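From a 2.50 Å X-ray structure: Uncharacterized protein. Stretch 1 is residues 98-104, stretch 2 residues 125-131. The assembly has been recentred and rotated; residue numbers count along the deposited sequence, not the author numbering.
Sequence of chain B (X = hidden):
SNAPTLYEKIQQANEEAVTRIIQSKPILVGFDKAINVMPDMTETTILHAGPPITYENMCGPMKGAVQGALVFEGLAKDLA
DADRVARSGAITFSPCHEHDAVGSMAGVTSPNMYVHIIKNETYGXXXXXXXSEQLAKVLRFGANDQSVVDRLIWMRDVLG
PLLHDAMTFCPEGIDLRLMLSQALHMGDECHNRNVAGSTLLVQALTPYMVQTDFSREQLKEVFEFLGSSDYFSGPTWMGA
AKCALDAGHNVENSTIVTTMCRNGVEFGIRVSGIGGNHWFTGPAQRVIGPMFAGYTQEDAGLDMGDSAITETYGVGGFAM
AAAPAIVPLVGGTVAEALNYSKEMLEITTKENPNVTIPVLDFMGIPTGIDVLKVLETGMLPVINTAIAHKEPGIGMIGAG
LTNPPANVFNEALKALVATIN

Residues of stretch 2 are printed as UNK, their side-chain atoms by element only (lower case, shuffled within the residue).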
# COMPACT_ATOMS: atom_id res chain seq x y z
N GLU B 98 -5.09 -31.31 4.95
CA GLU B 98 -4.50 -32.55 5.41
C GLU B 98 -3.17 -32.84 4.74
O GLU B 98 -2.56 -33.88 4.99
CB GLU B 98 -5.47 -33.69 5.19
CG GLU B 98 -6.68 -33.58 6.05
CD GLU B 98 -7.50 -34.83 5.98
OE1 GLU B 98 -8.64 -34.81 6.48
OE2 GLU B 98 -7.00 -35.83 5.40
N HIS B 99 -2.71 -31.89 3.93
CA HIS B 99 -1.37 -31.94 3.34
C HIS B 99 -0.65 -30.64 3.59
O HIS B 99 0.17 -30.19 2.78
CB HIS B 99 -1.46 -32.22 1.85
CG HIS B 99 -2.00 -33.57 1.53
ND1 HIS B 99 -1.18 -34.66 1.32
CD2 HIS B 99 -3.27 -34.02 1.41
CE1 HIS B 99 -1.93 -35.72 1.05
NE2 HIS B 99 -3.20 -35.36 1.11
N ASP B 100 -0.98 -30.00 4.71
CA ASP B 100 -0.27 -28.81 5.12
C ASP B 100 -0.38 -27.73 4.07
O ASP B 100 0.51 -26.89 3.95
CB ASP B 100 1.20 -29.16 5.42
CG ASP B 100 1.35 -30.03 6.67
OD1 ASP B 100 0.42 -30.02 7.50
OD2 ASP B 100 2.37 -30.73 6.83
N ALA B 101 -1.45 -27.75 3.29
CA ALA B 101 -1.67 -26.68 2.32
C ALA B 101 -2.98 -25.97 2.61
O ALA B 101 -3.69 -26.38 3.52
CB ALA B 101 -1.68 -27.24 0.92
N VAL B 102 -3.30 -24.94 1.83
CA VAL B 102 -4.66 -24.32 1.80
C VAL B 102 -5.03 -23.88 0.38
O VAL B 102 -4.16 -23.57 -0.42
CB VAL B 102 -4.79 -23.10 2.71
CG1 VAL B 102 -4.86 -23.51 4.16
CG2 VAL B 102 -3.66 -22.12 2.47
N GLY B 103 -6.32 -23.86 0.06
CA GLY B 103 -6.72 -23.56 -1.30
C GLY B 103 -7.81 -22.52 -1.38
O GLY B 103 -8.86 -22.61 -0.69
N SER B 104 -7.56 -21.50 -2.20
CA SER B 104 -8.53 -20.44 -2.47
C SER B 104 -9.72 -20.91 -3.33
O SER B 104 -9.53 -21.58 -4.36
CB SER B 104 -7.85 -19.26 -3.13
OG SER B 104 -8.83 -18.28 -3.39
N UNK B 125 7.91 -25.60 10.62
CA UNK B 125 6.95 -26.34 9.82
C UNK B 125 6.70 -25.60 8.51
O UNK B 125 6.90 -24.40 8.41
o UNK B 125 5.34 -24.48 11.70
c UNK B 125 5.65 -26.57 10.58
n UNK B 125 3.78 -25.06 10.16
c UNK B 125 4.91 -25.28 10.86
N UNK B 126 6.25 -26.35 7.51
CA UNK B 126 6.04 -25.78 6.18
C UNK B 126 4.55 -25.81 5.79
O UNK B 126 3.83 -26.75 6.11
c UNK B 126 6.83 -26.58 5.10
o UNK B 126 8.21 -26.64 5.46
c UNK B 126 6.70 -25.92 3.76
N UNK B 127 4.10 -24.77 5.08
CA UNK B 127 2.78 -24.82 4.46
C UNK B 127 2.92 -24.57 2.98
O UNK B 127 3.98 -24.15 2.52
c UNK B 127 1.87 -23.82 5.08
N UNK B 128 1.84 -24.81 2.23
CA UNK B 128 1.84 -24.64 0.78
C UNK B 128 0.50 -24.06 0.31
O UNK B 128 -0.55 -24.37 0.90
c UNK B 128 5.39 -28.32 1.45
c UNK B 128 4.45 -26.61 0.03
c UNK B 128 3.19 -26.81 0.60
c UNK B 128 3.03 -27.78 1.58
c UNK B 128 5.54 -27.37 0.46
c UNK B 128 2.00 -26.01 0.12
c UNK B 128 4.13 -28.52 2.01
N UNK B 129 0.53 -23.26 -0.76
CA UNK B 129 -0.69 -22.90 -1.52
C UNK B 129 -0.34 -22.69 -2.95
O UNK B 129 0.79 -22.34 -3.25
c UNK B 129 -1.41 -21.59 -1.09
o UNK B 129 -0.52 -20.69 -0.41
c UNK B 129 -2.58 -21.89 -0.23
N UNK B 130 -1.32 -22.85 -3.83
CA UNK B 130 -1.10 -22.60 -5.24
C UNK B 130 -1.09 -21.11 -5.48
O UNK B 130 -1.25 -20.32 -4.54
c UNK B 130 -3.51 -22.46 -5.90
o UNK B 130 -3.51 -21.35 -5.37
n UNK B 130 -4.62 -23.07 -6.31
c UNK B 130 -2.22 -23.20 -6.08
N UNK B 131 -0.90 -20.75 -6.74
CA UNK B 131 -0.83 -19.38 -7.17
C UNK B 131 -2.16 -18.88 -7.68
O UNK B 131 -3.01 -19.65 -8.12
c UNK B 131 2.54 -19.15 -9.09
c UNK B 131 1.97 -20.61 -7.15
c UNK B 131 0.20 -19.24 -8.28
c UNK B 131 1.67 -19.29 -7.87

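Position 125 carries two carbons, the second bearing one oxygen and one nitrogen, so the side chain ends in a carboxamide. It makes no contact with stretch 1. This is Asn125, and its amide suits a partly exposed loop because both polar atoms find hydrogen bonds elsewhere in the structure.

At position 126 a single carbon branches at once into one oxygen and one carbon. The side chain stays clear of stretch 1, its CB 6.2 Å from CB of Asp100; the contact is made by the backbone carbonyl, with O of 126 lying 3.6 Å from CB of Asp100. The branching marks Thr126, and a beta-branched residue sits comfortably in the extended backbone of a strand.

Position 127 has one side-chain carbon and nothing beyond it. This CB lies 3.5 Å from O of Asp100, and CA of 127 lies 3.1 Å from O of Asp100 in a CA-H...O contact. The residue is Ala127; a methyl group suits this buried site, being small and asking for no polar partner.

Position 128 shows one carbon followed by a six-carbon ring with no heteroatom. The ring lies near the carbonyl oxygens of His99 and Asp100, while CB of 128 packs 4.0 Å from CB of Ala101. This is Phe128, whose CD2 comes to 3.9 Å from O of His99. A large apolar ring fits this buried place. CA of Ala101 lies 4.3 Å from CA of Phe128, the closest CA pair in the register.

Position 129 again has one carbon carrying an oxygen and a carbon, and it is buried beside Val102. It is Thr129, and its hydroxyl is not left unsatisfied, since OG1 is hydrogen-bonded elsewhere in the structure.

Position 130 repeats the pattern of two carbons, the second with one oxygen and one nitrogen. Its CB points sideways, but the end of the side chain comes nearer to stretch 1 without reaching contact distance. This is Asn130, a polar residue suited to a partly exposed position.

Position 131 has four carbons forked at the second, out of reach of stretch 1. It is Leu131, and its wholly apolar side chain suits its buried setting.

The contact works chiefly through backbone. Ala101 and Phe128 form a single beta bridge, flanked by two hydrogen bonds: a weak one from N of Phe128 to O of Asp100 (3.0 Å, 134° at the hydrogen), and a better aligned one from N of Val102 to O of Phe128 (3.0 Å, 145°). Phe128 thus both gives and accepts, while CA of Ala101 makes a CA-H...O contact with O of Phe128 at 2.9 Å. One apolar pair, CB of Ala101 against CB of Phe128, supplements the hydrogen bonds, and the whole contact buries 317 Å², both sides summed.

Stretch 2 125-131: NTAFTNL
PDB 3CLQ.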